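ABC transporter, substrate binding protein (Agrobacterium tumefaciens, PDB 3C9H) probably binds a solute in the periplasm and delivers it to an ABC transporter for uptake, and binds a magnesium ion. Local coordinates at residues T70-D82 with S93-Y107. Numbering follows the deposited sequence.
With CIT (citric acid), chain D.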
ATOM      1  N   THR A  70       6.121  -0.051   6.221  1.00 17.49           N
ATOM      2  CA  THR A  70       6.918   0.274   5.023  1.00 17.52           C
ATOM      3  C   THR A  70       8.241   0.983   5.381  1.00 17.72           C
ATOM      4  O   THR A  70       9.299   0.692   4.834  1.00 17.57           O
ATOM      5  CB  THR A  70       6.064   1.122   4.043  1.00 18.19           C
ATOM      6  OG1 THR A  70       5.497   2.250   4.727  1.00 18.18           O
ATOM      7  CG2 THR A  70       4.940   0.290   3.386  1.00 17.05           C
ATOM      8  N   GLY A  71       8.170   1.902   6.336  1.00 18.32           N
ATOM      9  CA  GLY A  71       9.361   2.655   6.791  1.00 18.75           C
ATOM     10  C   GLY A  71      10.394   1.774   7.456  1.00 19.19           C
ATOM     11  O   GLY A  71      11.591   2.059   7.407  1.00 21.03           O
ATOM     12  N   GLU A  72       9.937   0.697   8.077  1.00 19.79           N
ATOM     13  CA  GLU A  72      10.797  -0.272   8.711  1.00 19.31           C
ATOM     14  C   GLU A  72      11.459  -1.209   7.713  1.00 18.68           C
ATOM     15  O   GLU A  72      12.623  -1.609   7.906  1.00 18.74           O
ATOM     16  CB  GLU A  72      10.000  -1.068   9.750  1.00 20.34           C
ATOM     17  CG  GLU A  72      10.811  -2.121  10.501  1.00 22.69           C
ATOM     18  CD  GLU A  72      12.085  -1.604  11.172  1.00 28.80           C
ATOM     19  OE1 GLU A  72      12.215  -0.388  11.451  1.00 30.16           O
ATOM     20  OE2 GLU A  72      12.953  -2.457  11.450  1.00 33.26           O
ATOM     21  N   ILE A  73      10.739  -1.562   6.651  1.00 17.16           N
ATOM     22  CA  ILE A  73      11.335  -2.329   5.553  1.00 18.06           C
ATOM     23  C   ILE A  73      12.542  -1.563   5.049  1.00 18.25           C
ATOM     24  O   ILE A  73      13.620  -2.121   4.965  1.00 17.76           O
ATOM     25  CB  ILE A  73      10.367  -2.585   4.393  1.00 17.93           C
ATOM     26  CG1 ILE A  73       9.201  -3.494   4.852  1.00 17.23           C
ATOM     27  CG2 ILE A  73      11.104  -3.226   3.213  1.00 17.54           C
ATOM     28  CD1 ILE A  73       8.017  -3.592   3.844  1.00 17.19           C
ATOM     29  N   TYR A  74      12.342  -0.292   4.727  1.00 19.11           N
ATOM     30  CA  TYR A  74      13.425   0.580   4.257  1.00 19.71           C
ATOM     31  C   TYR A  74      14.577   0.669   5.271  1.00 19.97           C
ATOM     32  O   TYR A  74      15.736   0.390   4.955  1.00 20.48           O
ATOM     33  CB  TYR A  74      12.862   1.987   3.958  1.00 20.61           C
ATOM     34  CG  TYR A  74      13.941   2.969   3.525  1.00 20.89           C
ATOM     35  CD1 TYR A  74      14.349   3.055   2.202  1.00 22.75           C
ATOM     36  CD2 TYR A  74      14.539   3.813   4.450  1.00 23.12           C
ATOM     37  CE1 TYR A  74      15.370   3.941   1.819  1.00 23.52           C
ATOM     38  CE2 TYR A  74      15.529   4.706   4.072  1.00 22.31           C
ATOM     39  CZ  TYR A  74      15.943   4.763   2.768  1.00 22.84           C
ATOM     40  OH  TYR A  74      16.953   5.650   2.412  1.00 23.60           O
ATOM     41  N   ASP A  75      14.266   1.098   6.485  1.00 20.59           N
ATOM     42  CA  ASP A  75      15.289   1.273   7.516  1.00 21.08           C
ATOM     43  C   ASP A  75      16.091   0.011   7.787  1.00 21.55           C
ATOM     44  O   ASP A  75      17.322   0.053   7.958  1.00 22.36           O
ATOM     45  CB  ASP A  75      14.660   1.735   8.830  1.00 21.16           C
ATOM     46  CG  ASP A  75      14.211   3.152   8.793  1.00 23.59           C
ATOM     47  OD1 ASP A  75      14.610   3.892   7.871  1.00 25.01           O
ATOM     48  OD2 ASP A  75      13.453   3.539   9.711  1.00 27.21           O
ATOM     49  N   ARG A  76      15.411  -1.115   7.842  1.00 21.93           N
ATOM     50  CA  ARG A  76      16.061  -2.366   8.161  1.00 21.84           C
ATOM     51  C   ARG A  76      16.984  -2.865   7.049  1.00 21.47           C
ATOM     52  O   ARG A  76      18.098  -3.327   7.304  1.00 21.29           O
ATOM     53  CB  ARG A  76      15.017  -3.409   8.454  1.00 22.09           C
ATOM     54  CG  ARG A  76      15.583  -4.727   8.887  1.00 23.91           C
ATOM     55  CD  ARG A  76      14.592  -5.468   9.768  1.00 23.44           C
ATOM     56  NE  ARG A  76      14.964  -6.876   9.801  1.00 25.61           N
ATOM     57  CZ  ARG A  76      14.189  -7.857  10.208  1.00 24.49           C
ATOM     58  NH1 ARG A  76      12.941  -7.610  10.575  1.00 25.96           N
ATOM     59  NH2 ARG A  76      14.648  -9.110  10.145  1.00 25.93           N
ATOM     60  N   ILE A  77      16.523  -2.774   5.812  1.00 20.44           N
ATOM     61  CA  ILE A  77      17.353  -3.175   4.689  1.00 20.71           C
ATOM     62  C   ILE A  77      18.618  -2.299   4.612  1.00 20.82           C
ATOM     63  O   ILE A  77      19.728  -2.812   4.404  1.00 19.98           O
ATOM     64  CB  ILE A  77      16.550  -3.156   3.359  1.00 20.51           C
ATOM     65  CG1 ILE A  77      15.566  -4.335   3.347  1.00 21.33           C
ATOM     66  CG2 ILE A  77      17.516  -3.198   2.153  1.00 19.15           C
ATOM     67  CD1 ILE A  77      14.591  -4.365   2.192  1.00 20.47           C
ATOM     68  N   VAL A  78      18.454  -0.996   4.793  1.00 21.08           N
ATOM     69  CA  VAL A  78      19.604  -0.067   4.793  1.00 21.90           C
ATOM     70  C   VAL A  78      20.578  -0.392   5.945  1.00 22.51           C
ATOM     71  O   VAL A  78      21.785  -0.471   5.746  1.00 22.34           O
ATOM     72  CB  VAL A  78      19.164   1.407   4.896  1.00 21.49           C
ATOM     73  CG1 VAL A  78      20.422   2.367   5.135  1.00 22.15           C
ATOM     74  CG2 VAL A  78      18.420   1.836   3.648  1.00 22.01           C
ATOM     75  N   LYS A  79      20.050  -0.552   7.144  1.00 23.25           N
ATOM     76  CA  LYS A  79      20.874  -0.878   8.312  1.00 24.56           C
ATOM     77  C   LYS A  79      21.616  -2.192   8.206  1.00 23.89           C
ATOM     78  O   LYS A  79      22.808  -2.254   8.494  1.00 24.31           O
ATOM     79  CB  LYS A  79      20.034  -0.903   9.569  1.00 25.81           C
ATOM     80  CG  LYS A  79      19.793   0.457  10.090  1.00 29.24           C
ATOM     81  CD  LYS A  79      18.969   0.412  11.360  1.00 30.88           C
ATOM     82  CE  LYS A  79      18.263   1.750  11.650  1.00 34.41           C
ATOM     83  NZ  LYS A  79      16.891   1.446  12.201  1.00 39.41           N
ATOM     84  N   GLU A  80      20.914  -3.241   7.804  1.00 23.31           N
ATOM     85  CA  GLU A  80      21.511  -4.553   7.673  1.00 23.55           C
ATOM     86  C   GLU A  80      22.559  -4.575   6.568  1.00 23.50           C
ATOM     87  O   GLU A  80      23.651  -5.085   6.767  1.00 22.58           O
ATOM     88  CB  GLU A  80      20.452  -5.640   7.453  1.00 22.99           C
ATOM     89  CG  GLU A  80      19.636  -5.910   8.719  1.00 23.51           C
ATOM     90  CD  GLU A  80      18.404  -6.800   8.521  1.00 24.31           C
ATOM     91  OE1 GLU A  80      17.966  -7.042   7.369  1.00 23.67           O
ATOM     92  OE2 GLU A  80      17.854  -7.262   9.560  1.00 26.22           O
ATOM     93  N   THR A  81      22.234  -3.988   5.426  1.00 23.32           N
ATOM     94  CA  THR A  81      23.156  -3.939   4.313  1.00 24.03           C
ATOM     95  C   THR A  81      24.406  -3.143   4.717  1.00 24.67           C
ATOM     96  O   THR A  81      25.511  -3.624   4.535  1.00 25.70           O
ATOM     97  CB  THR A  81      22.518  -3.314   3.053  1.00 23.74           C
ATOM     98  OG1 THR A  81      21.348  -4.063   2.684  1.00 22.12           O
ATOM     99  CG2 THR A  81      23.524  -3.332   1.872  1.00 21.81           C
ATOM    100  N   ASP A  82      24.219  -1.964   5.293  1.00 25.40           N
ATOM    101  CA  ASP A  82      25.333  -1.101   5.696  1.00 27.02           C
ATOM    102  C   ASP A  82      26.254  -1.807   6.704  1.00 27.82           C
ATOM    103  O   ASP A  82      27.479  -1.587   6.705  1.00 28.96           O
ATOM    104  CB  ASP A  82      24.831   0.215   6.309  1.00 26.81           C
ATOM    105  CG  ASP A  82      24.285   1.206   5.273  1.00 27.32           C
ATOM    106  OD1 ASP A  82      24.407   0.996   4.040  1.00 29.08           O
ATOM    107  OD2 ASP A  82      23.709   2.220   5.714  1.00 28.09           O
ATOM    108  N   SER A  93       6.659  -3.698  -0.712  1.00 17.81           N
ATOM    109  CA  SER A  93       6.220  -2.502  -0.009  1.00 17.85           C
ATOM    110  C   SER A  93       5.337  -1.603  -0.849  1.00 18.66           C
ATOM    111  O   SER A  93       5.579  -1.404  -2.049  1.00 18.06           O
ATOM    112  CB  SER A  93       7.445  -1.706   0.424  1.00 18.07           C
ATOM    113  OG  SER A  93       7.082  -0.514   1.080  1.00 16.54           O
ATOM    114  N   SER A  94       4.338  -1.045  -0.179  1.00 18.27           N
ATOM    115  CA  SER A  94       3.440  -0.074  -0.735  1.00 18.56           C
ATOM    116  C   SER A  94       4.044   1.336  -0.687  1.00 18.66           C
ATOM    117  O   SER A  94       3.473   2.264  -1.271  1.00 20.20           O
ATOM    118  CB  SER A  94       2.102  -0.110  -0.019  1.00 17.86           C
ATOM    119  OG  SER A  94       2.282  -0.023   1.375  1.00 18.23           O
ATOM    120  N   ALA A  95       5.176   1.497   0.002  1.00 19.14           N
ATOM    121  CA  ALA A  95       5.872   2.784   0.015  1.00 18.50           C
ATOM    122  C   ALA A  95       6.781   2.886  -1.240  1.00 18.64           C
ATOM    123  O   ALA A  95       7.988   2.648  -1.202  1.00 18.63           O
ATOM    124  CB  ALA A  95       6.611   3.038   1.321  1.00 18.40           C
ATOM    125  N   MET A  96       6.159   3.268  -2.355  1.00 18.83           N
ATOM    126  CA  MET A  96       6.751   3.138  -3.681  1.00 18.54           C
ATOM    127  C   MET A  96       8.048   3.930  -3.735  1.00 19.64           C
ATOM    128  O   MET A  96       9.050   3.484  -4.282  1.00 21.46           O
ATOM    129  CB  MET A  96       5.807   3.668  -4.756  1.00 18.37           C
ATOM    130  CG  MET A  96       4.413   3.000  -4.883  1.00 20.17           C
ATOM    131  SD  MET A  96       3.350   3.677  -6.181  1.00 13.67           S
ATOM    132  CE  MET A  96       4.257   3.166  -7.633  1.00 22.58           C
ATOM    133  N   ASP A  97       7.991   5.118  -3.176  1.00 19.67           N
ATOM    134  CA  ASP A  97       9.125   6.012  -3.122  1.00 20.96           C
ATOM    135  C   ASP A  97      10.334   5.443  -2.373  1.00 20.62           C
ATOM    136  O   ASP A  97      11.473   5.547  -2.850  1.00 20.33           O
ATOM    137  CB  ASP A  97       8.688   7.382  -2.593  1.00 22.05           C
ATOM    138  CG  ASP A  97       8.087   7.343  -1.184  1.00 25.76           C
ATOM    139  OD1 ASP A  97       7.460   6.337  -0.783  1.00 25.86           O
ATOM    140  OD2 ASP A  97       8.188   8.386  -0.502  1.00 31.58           O
ATOM    141  N   LEU A  98      10.095   4.772  -1.253  1.00 20.46           N
ATOM    142  CA  LEU A  98      11.176   4.186  -0.471  1.00 20.51           C
ATOM    143  C   LEU A  98      11.786   3.004  -1.206  1.00 20.50           C
ATOM    144  O   LEU A  98      12.978   2.750  -1.078  1.00 19.37           O
ATOM    145  CB  LEU A  98      10.672   3.736   0.920  1.00 20.68           C
ATOM    146  CG  LEU A  98      10.162   4.888   1.808  1.00 21.31           C
ATOM    147  CD1 LEU A  98       9.730   4.404   3.172  1.00 22.39           C
ATOM    148  CD2 LEU A  98      11.212   6.045   1.901  1.00 20.72           C
ATOM    149  N   GLN A  99      10.961   2.272  -1.960  1.00 20.44           N
ATOM    150  CA  GLN A  99      11.456   1.148  -2.741  1.00 20.02           C
ATOM    151  C   GLN A  99      12.310   1.603  -3.913  1.00 20.43           C
ATOM    152  O   GLN A  99      13.341   1.022  -4.197  1.00 19.60           O
ATOM    153  CB  GLN A  99      10.303   0.272  -3.211  1.00 20.39           C
ATOM    154  CG  GLN A  99       9.647  -0.500  -2.060  1.00 19.75           C
ATOM    155  CD  GLN A  99      10.478  -1.696  -1.606  1.00 20.10           C
ATOM    156  OE1 GLN A  99      11.416  -1.547  -0.814  1.00 19.47           O
ATOM    157  NE2 GLN A  99      10.124  -2.899  -2.093  1.00 18.85           N
ATOM    158  N   VAL A 100      11.875   2.645  -4.591  1.00 20.78           N
ATOM    159  CA  VAL A 100      12.663   3.218  -5.689  1.00 21.92           C
ATOM    160  C   VAL A 100      13.951   3.839  -5.129  1.00 22.05           C
ATOM    161  O   VAL A 100      15.013   3.661  -5.708  1.00 22.01           O
ATOM    162  CB  VAL A 100      11.837   4.214  -6.528  1.00 21.97           C
ATOM    163  CG1 VAL A 100      12.754   5.008  -7.553  1.00 22.36           C
ATOM    164  CG2 VAL A 100      10.736   3.455  -7.273  1.00 21.56           C
ATOM    165  N   LYS A 101      13.876   4.529  -3.994  1.00 22.45           N
ATOM    166  CA  LYS A 101      15.114   4.976  -3.322  1.00 23.59           C
ATOM    167  C   LYS A 101      16.122   3.858  -3.006  1.00 23.43           C
ATOM    168  O   LYS A 101      17.301   4.011  -3.299  1.00 23.85           O
ATOM    169  CB  LYS A 101      14.816   5.800  -2.072  1.00 23.80           C
ATOM    170  CG  LYS A 101      16.078   6.364  -1.409  1.00 24.72           C
ATOM    171  CD  LYS A 101      15.726   7.434  -0.426  1.00 25.89           C
ATOM    172  CE  LYS A 101      16.987   8.135   0.160  1.00 27.35           C
ATOM    173  NZ  LYS A 101      17.979   8.660  -0.886  1.00 30.75           N
ATOM    174  N   LEU A 102      15.695   2.749  -2.388  1.00 23.25           N
ATOM    175  CA  LEU A 102      16.603   1.618  -2.191  1.00 23.09           C
ATOM    176  C   LEU A 102      17.259   1.222  -3.500  1.00 23.11           C
ATOM    177  O   LEU A 102      18.466   1.033  -3.555  1.00 22.74           O
ATOM    178  CB  LEU A 102      15.906   0.376  -1.631  1.00 22.15           C
ATOM    179  CG  LEU A 102      15.398   0.335  -0.194  1.00 21.37           C
ATOM    180  CD1 LEU A 102      14.561  -0.943  -0.005  1.00 19.55           C
ATOM    181  CD2 LEU A 102      16.522   0.395   0.811  1.00 18.30           C
ATOM    182  N   SER A 103      16.450   1.092  -4.549  1.00 23.66           N
ATOM    183  CA  SER A 103      16.915   0.633  -5.844  1.00 24.32           C
ATOM    184  C   SER A 103      17.897   1.644  -6.453  1.00 25.27           C
ATOM    185  O   SER A 103      18.940   1.272  -7.031  1.00 24.95           O
ATOM    186  CB  SER A 103      15.710   0.410  -6.763  1.00 24.36           C
ATOM    187  OG  SER A 103      14.830  -0.570  -6.224  1.00 25.51           O
ATOM    188  N   ASN A 104      17.574   2.920  -6.311  1.00 26.45           N
ATOM    189  CA  ASN A 104      18.469   3.989  -6.772  1.00 27.11           C
ATOM    190  C   ASN A 104      19.823   4.044  -6.013  1.00 27.70           C
ATOM    191  O   ASN A 104      20.850   4.408  -6.586  1.00 28.60           O
ATOM    192  CB  ASN A 104      17.730   5.322  -6.658  1.00 27.64           C
ATOM    193  CG  ASN A 104      18.419   6.437  -7.396  1.00 30.19           C
ATOM    194  OD1 ASN A 104      18.966   7.355  -6.767  1.00 38.99           O
ATOM    195  ND2 ASN A 104      18.421   6.371  -8.723  1.00 32.13           N
ATOM    196  N   ASP A 105      19.834   3.704  -4.726  1.00 27.54           N
ATOM    197  CA  ASP A 105      21.020   3.876  -3.889  1.00 27.29           C
ATOM    198  C   ASP A 105      21.868   2.621  -3.801  1.00 26.78           C
ATOM    199  O   ASP A 105      22.838   2.582  -3.041  1.00 26.91           O
ATOM    200  CB  ASP A 105      20.642   4.330  -2.477  1.00 28.44           C
ATOM    201  CG  ASP A 105      20.085   5.731  -2.435  1.00 30.24           C
ATOM    202  OD1 ASP A 105      20.286   6.475  -3.406  1.00 37.07           O
ATOM    203  OD2 ASP A 105      19.460   6.113  -1.419  1.00 32.97           O
ATOM    204  N   GLY A 106      21.520   1.593  -4.572  1.00 25.26           N
ATOM    205  CA  GLY A 106      22.344   0.396  -4.626  1.00 24.93           C
ATOM    206  C   GLY A 106      21.959  -0.731  -3.682  1.00 23.99           C
ATOM    207  O   GLY A 106      22.681  -1.720  -3.604  1.00 23.79           O
ATOM    208  N   TYR A 107      20.819  -0.592  -2.991  1.00 23.27           N
ATOM    209  CA  TYR A 107      20.358  -1.589  -2.033  1.00 22.77           C
ATOM    210  C   TYR A 107      19.541  -2.733  -2.654  1.00 22.28           C
ATOM    211  O   TYR A 107      19.217  -3.702  -1.966  1.00 21.34           O
ATOM    212  CB  TYR A 107      19.578  -0.911  -0.877  1.00 23.48           C
ATOM    213  CG  TYR A 107      20.465  -0.059   0.003  1.00 21.65           C
ATOM    214  CD1 TYR A 107      21.108  -0.596   1.118  1.00 22.54           C
ATOM    215  CD2 TYR A 107      20.690   1.279  -0.298  1.00 25.50           C
ATOM    216  CE1 TYR A 107      21.956   0.180   1.909  1.00 23.13           C
ATOM    217  CE2 TYR A 107      21.529   2.079   0.499  1.00 24.80           C
ATOM    218  CZ  TYR A 107      22.163   1.521   1.593  1.00 24.24           C
ATOM    219  OH  TYR A 107      22.982   2.304   2.366  1.00 24.85           O
TER
HETATM  220  C1  CIT D 402       0.349  -1.731   3.747  1.00 17.93           C
HETATM  221  O1  CIT D 402       0.914  -2.038   2.659  1.00 17.54           O
HETATM  222  O2  CIT D 402      -0.463  -2.516   4.279  1.00 17.63           O
HETATM  223  C2  CIT D 402       0.608  -0.398   4.397  1.00 17.50           C
HETATM  224  C3  CIT D 402       0.648  -0.451   5.935  1.00 17.42           C
HETATM  225  O7  CIT D 402       1.522  -1.537   6.372  1.00 19.10           O
HETATM  226  C4  CIT D 402       1.190   0.853   6.511  1.00 18.12           C
HETATM  227  C5  CIT D 402       2.618   1.108   6.146  1.00 17.92           C
HETATM  228  O3  CIT D 402       2.996   2.250   5.730  1.00 16.88           O
HETATM  229  O4  CIT D 402       3.405   0.168   6.333  1.00 16.89           O
HETATM  230  C6  CIT D 402      -0.745  -0.684   6.542  1.00 19.20           C
HETATM  231  O5  CIT D 402      -1.004  -1.681   7.270  1.00 17.96           O
HETATM  232  O6  CIT D 402      -1.670   0.105   6.316  1.00 19.63           O
HETATM  233  O   HOH W   1       9.342   0.561   2.065  1.00 16.56           O
HETATM  234  O   HOH W   2      18.790   4.608   0.728  1.00 37.36           O
HETATM  235  O   HOH W   3      20.551  -4.866   0.239  1.00 21.31           O
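The Y107 ring carries V78 CG2 over the centre of one face, a CH-pi contact 4.2 Å from the centroid, while T81 CB and D82 OD1 lie at its edge. The same methyl group covers one face of the Y74 ring near the rim, and L98 CD2 lies over the opposite face. Y107 OH donates to the syn lone pair of D82 OD1 (2.6 Å), with carboxylate and ring planes 57° apart. L102 CD2 fits among Y74 CD1 (3.7 Å), V78 CG2 and I77 CG2. K101 CE lies 3.4 Å from Y74 OH; a water joins this hydroxyl to D105 OD2, which is also salt-bridged to K101 NZ. Helices 70-82 and 96-104 run nearly parallel (14°), as neighbouring connections in one lobe of a periplasmic binding protein, their N-terminal ends at the cleft. There citrate, probably from the crystallisation liquor, accepts from T70 N, T70 OG1 and S94 OG. With chi1 at 52°, T70 OG1 sits between backbone N and carbonyl carbon and reaches CIT O3 (2.7 Å), while T70 CG2 abuts S93 OG. T70 CB packs tightly on A95 CB (3.4 Å), and a water bridges T70 O and S93 OG.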